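Local coordinates for protein Rab GDP dissociation inhibitor alpha (Naegleria fowleri, PDB 6C87) that probably binds prenylated Rab GTPases in their GDP-bound form, slows the release of GDP and carries the Rab proteins between membranes and cytosol, at residues 376-379 against 380-384; 219-222 against 223-227. All blocks are in the same frame, centred on the assembly; numbering follows the deposited sequence.

Contact 1: residues 376-379 against 380-384; sequences EVKV and VLDLL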
loop_
_atom_site.group_PDB
_atom_site.type_symbol
_atom_site.label_atom_id
_atom_site.label_comp_id
_atom_site.label_asym_id
_atom_site.label_seq_id
_atom_site.Cartn_x
_atom_site.Cartn_y
_atom_site.Cartn_z
ATOM N N GLU A 376 31.372 -30.904 13.718
ATOM C CA GLU A 376 29.968 -30.789 13.339
ATOM C C GLU A 376 29.792 -30.776 11.821
ATOM O O GLU A 376 28.761 -31.233 11.324
ATOM C CB GLU A 376 29.339 -29.544 13.969
ATOM C CG GLU A 376 29.226 -29.592 15.486
ATOM C CD GLU A 376 28.705 -28.285 16.093
ATOM O OE1 GLU A 376 27.692 -27.739 15.598
ATOM O OE2 GLU A 376 29.322 -27.791 17.066
ATOM N N VAL A 377 30.775 -30.264 11.072
ATOM C CA VAL A 377 30.692 -30.223 9.612
ATOM C C VAL A 377 31.468 -31.360 8.958
ATOM O O VAL A 377 31.639 -31.360 7.735
ATOM C CB VAL A 377 31.164 -28.867 9.044
ATOM C CG1 VAL A 377 30.306 -27.723 9.569
ATOM C CG2 VAL A 377 32.639 -28.632 9.344
ATOM N N LYS A 378 31.941 -32.335 9.738
ATOM C CA LYS A 378 32.733 -33.411 9.147
ATOM C C LYS A 378 31.932 -34.188 8.109
ATOM O O LYS A 378 32.497 -34.667 7.119
ATOM C CB LYS A 378 33.252 -34.353 10.234
ATOM C CG LYS A 378 34.141 -35.454 9.700
ATOM C CD LYS A 378 34.714 -36.306 10.817
ATOM C CE LYS A 378 35.658 -37.370 10.262
ATOM N NZ LYS A 378 34.929 -38.443 9.539
ATOM N N VAL A 379 30.617 -34.312 8.306
ATOM C CA VAL A 379 29.786 -35.016 7.336
ATOM C C VAL A 379 29.878 -34.346 5.974
ATOM O O VAL A 379 29.854 -35.023 4.940
ATOM C CB VAL A 379 28.323 -35.095 7.830
ATOM C CG1 VAL A 379 27.737 -33.699 8.041
ATOM C CG2 VAL A 379 27.463 -35.901 6.865
ATOM N N VAL A 380 30.007 -33.018 5.944
ATOM C CA VAL A 380 30.116 -32.318 4.671
ATOM C C VAL A 380 31.542 -32.394 4.138
ATOM O O VAL A 380 31.764 -32.678 2.956
ATOM C CB VAL A 380 29.650 -30.858 4.816
ATOM C CG1 VAL A 380 29.753 -30.151 3.483
ATOM C CG2 VAL A 380 28.239 -30.790 5.363
ATOM N N LEU A 381 32.532 -32.152 5.003
ATOM C CA LEU A 381 33.926 -32.185 4.571
ATOM C C LEU A 381 34.314 -33.539 3.997
ATOM O O LEU A 381 35.127 -33.608 3.066
ATOM C CB LEU A 381 34.840 -31.837 5.741
ATOM C CG LEU A 381 34.587 -30.444 6.295
ATOM C CD1 LEU A 381 35.496 -30.181 7.476
ATOM C CD2 LEU A 381 34.808 -29.411 5.190
ATOM N N ASP A 382 33.753 -34.627 4.530
ATOM C CA ASP A 382 34.079 -35.938 3.984
ATOM C C ASP A 382 33.618 -36.062 2.536
ATOM O O ASP A 382 34.253 -36.756 1.736
ATOM C CB ASP A 382 33.461 -37.046 4.844
ATOM C CG ASP A 382 34.221 -37.278 6.150
ATOM O OD1 ASP A 382 35.332 -36.721 6.307
ATOM O OD2 ASP A 382 33.704 -38.024 7.017
ATOM N N LEU A 383 32.545 -35.365 2.168
ATOM C CA LEU A 383 32.088 -35.406 0.790
ATOM C C LEU A 383 32.969 -34.580 -0.136
ATOM O O LEU A 383 32.929 -34.791 -1.355
ATOM C CB LEU A 383 30.639 -34.921 0.712
ATOM C CG LEU A 383 29.605 -35.777 1.456
ATOM C CD1 LEU A 383 28.259 -35.063 1.580
ATOM C CD2 LEU A 383 29.416 -37.089 0.745
ATOM N N LEU A 384 33.795 -33.686 0.416
ATOM C CA LEU A 384 34.640 -32.821 -0.395
ATOM C C LEU A 384 36.025 -33.395 -0.658
ATOM O O LEU A 384 36.705 -32.924 -1.574
ATOM C CB LEU A 384 34.791 -31.455 0.283
ATOM C CG LEU A 384 33.485 -30.715 0.579
ATOM C CD1 LEU A 384 33.747 -29.353 1.246
ATOM C CD2 LEU A 384 32.642 -30.580 -0.685
#
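Val-377 and Leu-381 meet in the first turn of the short helix 378-384, where Val-377 holds the N-cap position. The helix lies against the large mixed beta sheet; one side is packed on the sheet and the other faces solvent. On the packed side, Val-377 CG2 touches Leu-381 CD1 at 3.7 Å, one turn further on. Leu-381 CG also rests near the carbonyl oxygen of Val-377. Val-364 and Val-311, on strands 360-367 and 302-315, cover this pair. Val-380 joins the same layer. It also packs on Val-364 and reaches Phe-332 on strand 328-332.

The N-cap carbonyl takes two bonds. Leu-381 N gives Val-377 O a nearly straight bond of 3.0 Å, the first i to i+4 bond of the helix. Beside it is a bent i to i+3 bond. Val-380 N is 2.9 Å from Val-377 O, but it sits well above the carbonyl plane and its N-H...O angle is only 131°. Asp-382 N continues the helix with a bond to Lys-378 O.

The other side is looser and open to solvent. Here Lys-378 and Asp-382 are both exposed and form an i to i+4 salt bridge. Lys-378 CG is anti to the backbone N (chi1 -177°), and the chain stays extended until it bends at chi4 (-72°). That last bend brings the amine round to the edge of the carboxylate. The aliphatic part starts well off the carboxylate plane, with Lys-378 CG 3.7 Å from Asp-382 OD2. The bridge closes with Lys-378 NZ 2.8 Å from Asp-382 OD2, on the syn lone pair of that oxygen.

Contact 2: residues 219-222 against 223-227; sequences MRLY and EDSLN
The second half of the long alpha-helix 212-229 holds this contact, a regular run of i to i+4 pairs. Tyr-222 and Leu-226 form its main apolar pair. Tyr-222 CE1 lies 4.1 Å from Leu-226 CD2, and the methyl meets the ring at its edge, near the ring plane. Tyr-222 CG is anti to the backbone N (chi1 -174°), which carries the ring along the helix toward the next turn. Glu-223 N also lies at the ring edge, near its plane. Val-198 of helix 188-198 and Met-90 of strand 89-90 also pack on this buried tyrosine. Its hydroxyl is hydrogen-bonded to Ser-117 OG of strand 111-121, which anchors the far end of the ring.

Four backbone bonds run in step beneath these side chains. Glu-223, Asp-224, Ser-225 and Leu-226 donate in turn to Met-219, Arg-220, Leu-221 and Tyr-222. All four are fairly straight, the Leu-226 bond least so. The one from Asp-224 N to Arg-220 O measures 2.8 Å.

The charged residues lie on a more open side. Arg-220 NE and Glu-223 OE1 are 5.1 Å apart, too far for a salt bridge, though their opposite charges may still attract weakly. The guanidinium instead uses NH2 to bond the carbonyl oxygens of Leu-156 and Tyr-159, which ties the helix to the end of helix 143-157 and the loop beyond.

Ser-225 is buried and packs on Met-90 and Ala-91. With OG anti to the carbonyl carbon (chi1 -62°), the hydroxyl faces Leu-221 O in the preceding turn. Leu-221 O accepts the N-H of Ser-225. Ser-225 OG lies 3.0 Å from the same Leu-221 O, a possible second donor whose proton is not settled.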
loop_
_atom_site.group_PDB
_atom_site.type_symbol
_atom_site.label_atom_id
_atom_site.label_comp_id
_atom_site.label_asym_id
_atom_site.label_seq_id
_atom_site.Cartn_x
_atom_site.Cartn_y
_atom_site.Cartn_z
ATOM N N MET A 219 7.850 -21.399 -3.257
ATOM C CA MET A 219 8.184 -22.447 -4.216
ATOM C C MET A 219 8.041 -21.942 -5.648
ATOM O O MET A 219 8.842 -22.303 -6.519
ATOM C CB MET A 219 7.304 -23.672 -3.981
ATOM C CG MET A 219 7.319 -24.175 -2.548
ATOM S SD MET A 219 6.252 -25.612 -2.240
ATOM C CE MET A 219 5.790 -26.100 -3.909
ATOM N N ARG A 220 7.030 -21.104 -5.909
ATOM C CA ARG A 220 6.868 -20.521 -7.239
ATOM C C ARG A 220 8.033 -19.600 -7.582
ATOM O O ARG A 220 8.483 -19.559 -8.733
ATOM C CB ARG A 220 5.547 -19.753 -7.335
ATOM C CG ARG A 220 4.295 -20.574 -7.067
ATOM C CD ARG A 220 3.759 -21.273 -8.305
ATOM N NE ARG A 220 2.567 -22.056 -7.985
ATOM C CZ ARG A 220 1.346 -21.545 -7.870
ATOM N NH1 ARG A 220 1.150 -20.247 -8.053
ATOM N NH2 ARG A 220 0.318 -22.328 -7.569
ATOM N N LEU A 221 8.519 -18.839 -6.604
ATOM C CA LEU A 221 9.670 -17.984 -6.852
ATOM C C LEU A 221 10.878 -18.805 -7.279
ATOM O O LEU A 221 11.583 -18.443 -8.232
ATOM C CB LEU A 221 9.988 -17.180 -5.593
ATOM C CG LEU A 221 11.241 -16.312 -5.623
ATOM C CD1 LEU A 221 11.111 -15.224 -6.682
ATOM C CD2 LEU A 221 11.482 -15.717 -4.244
ATOM N N TYR A 222 11.109 -19.932 -6.595
ATOM C CA TYR A 222 12.207 -20.824 -6.943
ATOM C C TYR A 222 12.046 -21.362 -8.358
ATOM O O TYR A 222 12.977 -21.292 -9.166
ATOM C CB TYR A 222 12.286 -21.968 -5.921
ATOM C CG TYR A 222 13.482 -22.902 -6.069
ATOM C CD1 TYR A 222 13.571 -23.788 -7.141
ATOM C CD2 TYR A 222 14.512 -22.905 -5.139
ATOM C CE1 TYR A 222 14.652 -24.636 -7.292
ATOM C CE2 TYR A 222 15.603 -23.765 -5.277
ATOM C CZ TYR A 222 15.667 -24.621 -6.361
ATOM O OH TYR A 222 16.735 -25.476 -6.524
ATOM N N GLU A 223 10.859 -21.876 -8.682
ATOM C CA GLU A 223 10.634 -22.461 -10.000
ATOM C C GLU A 223 10.736 -21.416 -11.109
ATOM O O GLU A 223 11.301 -21.691 -12.174
ATOM C CB GLU A 223 9.268 -23.149 -10.027
ATOM C CG GLU A 223 8.906 -23.803 -11.347
ATOM C CD GLU A 223 7.450 -24.242 -11.408
ATOM O OE1 GLU A 223 6.593 -23.595 -10.763
ATOM O OE2 GLU A 223 7.164 -25.241 -12.102
ATOM N N ASP A 224 10.202 -20.212 -10.879
ATOM C CA ASP A 224 10.283 -19.153 -11.885
ATOM C C ASP A 224 11.726 -18.719 -12.120
ATOM O O ASP A 224 12.160 -18.568 -13.269
ATOM C CB ASP A 224 9.415 -17.961 -11.473
ATOM C CG ASP A 224 7.941 -18.163 -11.803
ATOM O OD1 ASP A 224 7.091 -17.596 -11.085
ATOM O OD2 ASP A 224 7.631 -18.927 -12.744
ATOM N N SER A 225 12.478 -18.489 -11.039
ATOM C CA SER A 225 13.876 -18.100 -11.183
ATOM C C SER A 225 14.687 -19.211 -11.841
ATOM O O SER A 225 15.528 -18.950 -12.712
ATOM C CB SER A 225 14.452 -17.734 -9.817
ATOM O OG SER A 225 13.759 -16.626 -9.270
ATOM N N LEU A 226 14.404 -20.461 -11.476
ATOM C CA LEU A 226 15.120 -21.599 -12.047
ATOM C C LEU A 226 14.907 -21.689 -13.554
ATOM O O LEU A 226 15.837 -22.028 -14.294
ATOM C CB LEU A 226 14.669 -22.896 -11.359
ATOM C CG LEU A 226 15.044 -24.297 -11.880
ATOM C CD1 LEU A 226 16.495 -24.641 -11.617
ATOM C CD2 LEU A 226 14.136 -25.375 -11.305
ATOM N N ASN A 227 13.690 -21.398 -14.033
ATOM C CA ASN A 227 13.430 -21.471 -15.470
ATOM C C ASN A 227 14.061 -20.318 -16.240
ATOM O O ASN A 227 14.310 -20.456 -17.442
ATOM C CB ASN A 227 11.922 -21.487 -15.736
ATOM C CG ASN A 227 11.290 -22.839 -15.446
ATOM O OD1 ASN A 227 11.967 -23.870 -15.437
ATOM N ND2 ASN A 227 9.982 -22.840 -15.208
#

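From the N terminus, the chain reaches contact 2 first, in helix 212-229, and contact 1 about 150 residues later, at helix 378-384. Each joins neighbouring segments with no residues between them, so neither closes a long loop. They lie in series, neither nested nor crossed. Their centres are 29 Å apart and their nearest atoms about 17 Å, without touching. Contact 2 links its helix to helices 143-157 and 188-198 and to strands 89-90 and 111-121. Contact 1 sets its helix on strands 302-315, 328-332 and 360-367, and Tyr-120 of strand 111-121 touches it too. The same mixed sheet therefore connects both contacts.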